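Local coordinates for protein (S)-imine reductase (Streptomyces sp. GF3546, PDB 4OQY) that acts as an S-selective imine reductase that probably takes hydride from NADPH to turn imines into amines, at residues H246-D250 with A251-T255; I175-T178 with T179-S182. All coordinates share one frame; numbering follows the deposited sequence.

Contact 1: residues H246-D250 with A251-T255; sequences HTHQD and AGVST
Val253 meets the imidazole of His248 at its edge: CG2 lies in the ring plane, 3.6 Å from ND1, where the two side chains approach at a slant. The His248 ring is set there by a first torsion of -65°, with CG beside the backbone N and anti to the carbonyl carbon. This van der Waals contact accompanies a Schellman motif, a common C-terminal ending of alpha-helices. Gly252 takes a positive phi of 81°, and the chain folds back so that two amides return to the last turn. Gly252 N reaches Gln249 O at 3.1 Å, sitting well above the carbonyl plane, while Val253 N makes a longer, weak bond of 3.4 Å to His248 O. One step earlier, Ala251 N still bonds to Thr247 O at 3.1 Å in the helical pattern. The packing is closest on the side of His248 and Val253, both buried. On the other flank Gln249 is exposed to solvent, and its CG meets the methyl CG2 of Thr255 at 3.7 Å, the two side chains crossing at about a right angle. Asp250 is likewise exposed, and packs on Asp98 of the second subunit. The contact lies away from the NADPH-binding residues of its own chain, though a bound NADPH is about 12 Å from the side chain of Thr247. At the far end of the His248 ring, NE2 is hydrogen-bonded to Thr174 OG1 of the second subunit, so the ring spans the turn and the dimer interface. The turn joins helix 234-251 to helix 256-270; against it lies helix 163-192 of the same chain, with Leu189 touching His248 and Ala251, Ala192 against Val253, and Gln185 hydrogen-bonded to Ser254 O.

Contact 2: residues I175-T178 with T179-S182; sequences IFWT and TMLS
With chi1 at 167°, Met180 sends CG out opposite the backbone N, and a bend at chi3 (134°) turns its thioether alongside Trp177, whose own CG lies beside its backbone N at chi1 -67°. The result is a Met-aromatic contact between neighbouring turns of one alpha-helix, residues i and i+3. The side chains run side by side, pointing the same way, and the methyl CE touches CZ3 of Trp177 at 3.6 Å. It comes in near the indole plane, against the rim of the six-membered ring, whose centroid is 4.8 Å from SD of Met180. The same sulfur stands obliquely to the Phe176 ring, 4.4 Å from CE2, so that one thioether serves two aromatics. Those rings also meet each other, CD2 of Phe176 lying over one indole face. All eight residues are buried, and the second subunit supplies much of the cover: Phe265 and Phe278 of that subunit stack edge-to-face on Trp177, while its Ser240 OG is hydrogen-bonded to Trp177 NE1. Such intertwining around a long interdomain helix is characteristic of imine reductase dimers. Along the helix backbone, Ile175 O is gripped twice, by Thr179 N at 3.0 Å and by Thr179 OG1 at 2.6 Å, the two donors arriving from opposite faces of the carbonyl plane. Here the hydroxyl returns to the preceding turn, so a buried polar side-chain atom is satisfied within the helix itself. A valine in place of Thr179 would probably leave the Ile175 carbonyl with the backbone amide as its one donor from this segment. Three residues on, a hydroxyl again turns back to the backbone, now to the i-3 carbonyl: OG of Ser182 donates to Thr179 O at 2.8 Å.

Both contacts belong to the C-terminal helical region and both touch the second subunit, yet they illustrate opposite situations for a helix. Contact 2 lies within helix 163-192, wholly buried, its centre about 13 Å from the centre of the chain; there sulfur, aromatic rings and hydroxyls turned back on the backbone line a buried interior. Contact 1, its centre about 31 Å from the centre of the chain, is the end of helix 234-251, where backbone amides must find carbonyls round a turn and one flank faces water. Their centres are 18 Å apart and they do not touch, but helix 163-192 relates them: it carries contact 2 and, farther along, packs against contact 1.

Contact 1: residues H246-D250 with A251-T255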
ATOM      1  N   HIS B 246      12.533  -9.048 -10.514  1.00 20.76           N
ATOM      2  CA  HIS B 246      13.758  -9.797 -10.555  1.00 21.54           C
ATOM      3  C   HIS B 246      14.410  -9.838  -9.193  1.00 21.39           C
ATOM      4  O   HIS B 246      15.006 -10.819  -8.845  1.00 21.99           O
ATOM      5  CB  HIS B 246      14.697  -9.215 -11.596  1.00 22.01           C
ATOM      6  CG  HIS B 246      14.229  -9.421 -13.005  1.00 22.99           C
ATOM      7  ND1 HIS B 246      14.604  -8.594 -14.036  1.00 23.43           N
ATOM      8  CD2 HIS B 246      13.383 -10.326 -13.546  1.00 24.05           C
ATOM      9  CE1 HIS B 246      14.041  -8.998 -15.160  1.00 24.07           C
ATOM     10  NE2 HIS B 246      13.295 -10.054 -14.891  1.00 24.55           N
ATOM     11  N   THR B 247      14.288  -8.769  -8.426  1.00 20.63           N
ATOM     12  CA  THR B 247      14.817  -8.759  -7.058  1.00 20.64           C
ATOM     13  C   THR B 247      14.218  -9.874  -6.208  1.00 21.14           C
ATOM     14  O   THR B 247      14.942 -10.607  -5.539  1.00 21.68           O
ATOM     15  CB  THR B 247      14.547  -7.394  -6.417  1.00 20.01           C
ATOM     16  OG1 THR B 247      15.214  -6.391  -7.189  1.00 19.63           O
ATOM     17  CG2 THR B 247      15.039  -7.358  -4.983  1.00 20.24           C
ATOM     18  N   HIS B 248      12.895 -10.010  -6.247  1.00 21.10           N
ATOM     19  CA  HIS B 248      12.236 -11.089  -5.514  1.00 21.79           C
ATOM     20  C   HIS B 248      12.548 -12.483  -6.065  1.00 22.76           C
ATOM     21  O   HIS B 248      12.741 -13.421  -5.292  1.00 23.28           O
ATOM     22  CB  HIS B 248      10.730 -10.868  -5.426  1.00 21.46           C
ATOM     23  CG  HIS B 248      10.368  -9.657  -4.629  1.00 20.88           C
ATOM     24  ND1 HIS B 248      10.360  -9.646  -3.251  1.00 21.14           N
ATOM     25  CD2 HIS B 248      10.083  -8.393  -5.012  1.00 20.26           C
ATOM     26  CE1 HIS B 248      10.049  -8.437  -2.823  1.00 20.61           C
ATOM     27  NE2 HIS B 248       9.872  -7.659  -3.872  1.00 20.07           N
ATOM     28  N   GLN B 249      12.617 -12.617  -7.386  1.00 23.23           N
ATOM     29  CA  GLN B 249      13.032 -13.887  -8.017  1.00 24.34           C
ATOM     30  C   GLN B 249      14.432 -14.278  -7.564  1.00 24.80           C
ATOM     31  O   GLN B 249      14.642 -15.366  -7.057  1.00 25.50           O
ATOM     32  CB  GLN B 249      13.018 -13.764  -9.537  1.00 24.73           C
ATOM     33  CG  GLN B 249      11.630 -13.584 -10.112  1.00 24.91           C
ATOM     34  CD  GLN B 249      11.633 -13.389 -11.626  1.00 25.44           C
ATOM     35  OE1 GLN B 249      12.559 -12.795 -12.191  1.00 25.91           O
ATOM     36  NE2 GLN B 249      10.578 -13.844 -12.278  1.00 25.92           N
ATOM     37  N   ASP B 250      15.379 -13.347  -7.692  1.00 24.49           N
ATOM     38  CA  ASP B 250      16.768 -13.573  -7.260  1.00 25.05           C
ATOM     39  C   ASP B 250      16.869 -13.964  -5.775  1.00 25.32           C
ATOM     40  O   ASP B 250      17.720 -14.765  -5.393  1.00 26.17           O
ATOM     41  CB  ASP B 250      17.617 -12.311  -7.466  1.00 24.56           C
ATOM     42  CG  ASP B 250      17.848 -11.970  -8.925  1.00 24.56           C
ATOM     43  OD1 ASP B 250      17.607 -12.820  -9.824  1.00 25.20           O
ATOM     44  OD2 ASP B 250      18.275 -10.820  -9.170  1.00 24.17           O
ATOM     45  N   ALA B 251      15.994 -13.413  -4.942  1.00 24.66           N
ATOM     46  CA  ALA B 251      16.069 -13.657  -3.504  1.00 24.98           C
ATOM     47  C   ALA B 251      15.488 -15.014  -3.100  1.00 25.81           C
ATOM     48  O   ALA B 251      15.700 -15.458  -1.979  1.00 26.45           O
ATOM     49  CB  ALA B 251      15.376 -12.544  -2.746  1.00 24.27           C
ATOM     50  N   GLY B 252      14.770 -15.675  -4.007  1.00 25.84           N
ATOM     51  CA  GLY B 252      14.195 -16.976  -3.727  1.00 26.68           C
ATOM     52  C   GLY B 252      12.899 -16.938  -2.947  1.00 26.45           C
ATOM     53  O   GLY B 252      12.443 -17.964  -2.464  1.00 27.48           O
ATOM     54  N   VAL B 253      12.290 -15.770  -2.818  1.00 25.37           N
ATOM     55  CA  VAL B 253      11.040 -15.642  -2.077  1.00 25.09           C
ATOM     56  C   VAL B 253       9.857 -15.815  -3.023  1.00 24.68           C
ATOM     57  O   VAL B 253      10.036 -15.985  -4.222  1.00 24.61           O
ATOM     58  CB  VAL B 253      10.954 -14.278  -1.339  1.00 24.31           C
ATOM     59  CG1 VAL B 253      12.066 -14.169  -0.316  1.00 24.70           C
ATOM     60  CG2 VAL B 253      10.988 -13.114  -2.311  1.00 23.30           C
ATOM     61  N   SER B 254       8.646 -15.795  -2.479  1.00 24.50           N
ATOM     62  CA  SER B 254       7.437 -15.904  -3.304  1.00 24.14           C
ATOM     63  C   SER B 254       7.423 -14.796  -4.336  1.00 23.09           C
ATOM     64  O   SER B 254       7.785 -13.665  -4.025  1.00 22.35           O
ATOM     65  CB  SER B 254       6.181 -15.793  -2.426  1.00 24.14           C
ATOM     66  OG  SER B 254       5.008 -15.684  -3.206  1.00 23.90           O
ATOM     67  N   THR B 255       6.981 -15.110  -5.553  1.00 22.94           N
ATOM     68  CA  THR B 255       6.816 -14.084  -6.570  1.00 22.12           C
ATOM     69  C   THR B 255       5.381 -13.857  -7.006  1.00 21.73           C
ATOM     70  O   THR B 255       5.167 -13.103  -7.933  1.00 21.19           O
ATOM     71  CB  THR B 255       7.675 -14.349  -7.817  1.00 22.38           C
ATOM     72  OG1 THR B 255       7.370 -15.628  -8.354  1.00 23.26           O
ATOM     73  CG2 THR B 255       9.123 -14.289  -7.469  1.00 22.53           C
TER

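Contact 2: residues I175-T178 with T179-S182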
ATOM      1  N   ILE B 175      -7.297  -2.145  -1.007  1.00 20.24           N
ATOM      2  CA  ILE B 175      -6.090  -1.402  -0.722  1.00 20.43           C
ATOM      3  C   ILE B 175      -5.423  -1.896   0.559  1.00 20.39           C
ATOM      4  O   ILE B 175      -4.203  -2.061   0.596  1.00 20.48           O
ATOM      5  CB  ILE B 175      -6.405   0.094  -0.621  1.00 20.66           C
ATOM      6  CG1 ILE B 175      -6.847   0.605  -1.990  1.00 20.66           C
ATOM      7  CG2 ILE B 175      -5.207   0.871  -0.086  1.00 21.00           C
ATOM      8  CD1 ILE B 175      -7.499   1.974  -1.953  1.00 20.98           C
ATOM      9  N   PHE B 176      -6.206  -2.128   1.608  1.00 20.36           N
ATOM     10  CA  PHE B 176      -5.648  -2.554   2.891  1.00 20.52           C
ATOM     11  C   PHE B 176      -4.915  -3.883   2.803  1.00 20.53           C
ATOM     12  O   PHE B 176      -3.754  -3.979   3.194  1.00 20.63           O
ATOM     13  CB  PHE B 176      -6.719  -2.691   3.948  1.00 20.53           C
ATOM     14  CG  PHE B 176      -6.171  -3.034   5.272  1.00 20.88           C
ATOM     15  CD1 PHE B 176      -5.580  -2.043   6.046  1.00 21.26           C
ATOM     16  CD2 PHE B 176      -6.195  -4.317   5.751  1.00 20.84           C
ATOM     17  CE1 PHE B 176      -5.035  -2.343   7.274  1.00 21.68           C
ATOM     18  CE2 PHE B 176      -5.662  -4.611   6.999  1.00 21.22           C
ATOM     19  CZ  PHE B 176      -5.080  -3.627   7.752  1.00 21.64           C
ATOM     20  N   TRP B 177      -5.586  -4.910   2.262  1.00 20.28           N
ATOM     21  CA  TRP B 177      -4.973  -6.239   2.204  1.00 20.42           C
ATOM     22  C   TRP B 177      -3.807  -6.311   1.219  1.00 20.48           C
ATOM     23  O   TRP B 177      -2.808  -6.967   1.488  1.00 20.60           O
ATOM     24  CB  TRP B 177      -5.995  -7.318   1.870  1.00 20.25           C
ATOM     25  CG  TRP B 177      -7.037  -7.555   2.918  1.00 20.40           C
ATOM     26  CD1 TRP B 177      -8.376  -7.528   2.726  1.00 20.31           C
ATOM     27  CD2 TRP B 177      -6.840  -7.879   4.313  1.00 20.66           C
ATOM     28  NE1 TRP B 177      -9.033  -7.802   3.896  1.00 20.45           N
ATOM     29  CE2 TRP B 177      -8.116  -8.021   4.888  1.00 20.61           C
ATOM     30  CE3 TRP B 177      -5.718  -8.093   5.115  1.00 21.00           C
ATOM     31  CZ2 TRP B 177      -8.303  -8.355   6.232  1.00 20.88           C
ATOM     32  CZ3 TRP B 177      -5.902  -8.425   6.444  1.00 21.32           C
ATOM     33  CH2 TRP B 177      -7.188  -8.551   6.990  1.00 21.22           C
ATOM     34  N   THR B 178      -3.943  -5.645   0.083  1.00 20.54           N
ATOM     35  CA  THR B 178      -2.872  -5.621  -0.886  1.00 20.84           C
ATOM     36  C   THR B 178      -1.631  -4.932  -0.310  1.00 21.27           C
ATOM     37  O   THR B 178      -0.515  -5.402  -0.479  1.00 21.33           O
ATOM     38  CB  THR B 178      -3.332  -4.988  -2.215  1.00 20.77           C
ATOM     39  OG1 THR B 178      -4.521  -5.650  -2.663  1.00 20.87           O
ATOM     40  CG2 THR B 178      -2.277  -5.142  -3.261  1.00 20.89           C
ATOM     41  N   THR B 179      -1.828  -3.827   0.386  1.00 21.55           N
ATOM     42  CA  THR B 179      -0.717  -3.107   0.959  1.00 22.15           C
ATOM     43  C   THR B 179      -0.084  -3.931   2.061  1.00 22.56           C
ATOM     44  O   THR B 179       1.138  -4.039   2.150  1.00 22.58           O
ATOM     45  CB  THR B 179      -1.191  -1.769   1.511  1.00 22.43           C
ATOM     46  OG1 THR B 179      -1.798  -1.037   0.452  1.00 22.47           O
ATOM     47  CG2 THR B 179      -0.032  -0.985   2.070  1.00 23.01           C
ATOM     48  N   MET B 180      -0.931  -4.548   2.869  1.00 22.86           N
ATOM     49  CA  MET B 180      -0.450  -5.423   3.910  1.00 23.70           C
ATOM     50  C   MET B 180       0.429  -6.535   3.328  1.00 22.68           C
ATOM     51  O   MET B 180       1.496  -6.819   3.856  1.00 22.65           O
ATOM     52  CB  MET B 180      -1.607  -6.009   4.714  1.00 25.43           C
ATOM     53  CG  MET B 180      -1.185  -7.155   5.609  1.00 27.30           C
ATOM     54  SD  MET B 180      -2.395  -7.600   6.878  1.00 30.05           S
ATOM     55  CE  MET B 180      -2.417  -9.359   6.729  1.00 29.73           C
ATOM     56  N   LEU B 181       0.021  -7.167   2.235  1.00 21.52           N
ATOM     57  CA  LEU B 181       0.878  -8.201   1.681  1.00 21.13           C
ATOM     58  C   LEU B 181       2.186  -7.635   1.146  1.00 20.86           C
ATOM     59  O   LEU B 181       3.199  -8.284   1.249  1.00 20.95           O
ATOM     60  CB  LEU B 181       0.160  -9.049   0.603  1.00 20.82           C
ATOM     61  CG  LEU B 181      -0.934  -9.990   1.125  1.00 20.80           C
ATOM     62  CD1 LEU B 181      -1.477 -10.914   0.030  1.00 20.70           C
ATOM     63  CD2 LEU B 181      -0.424 -10.832   2.282  1.00 21.22           C
ATOM     64  N   SER B 182       2.176  -6.443   0.567  1.00 20.51           N
ATOM     65  CA  SER B 182       3.407  -5.880   0.013  1.00 20.57           C
ATOM     66  C   SER B 182       4.407  -5.591   1.142  1.00 21.04           C
ATOM     67  O   SER B 182       5.615  -5.720   0.979  1.00 21.16           O
ATOM     68  CB  SER B 182       3.117  -4.625  -0.798  1.00 20.42           C
ATOM     69  OG  SER B 182       2.851  -3.502   0.011  1.00 20.67           O
TER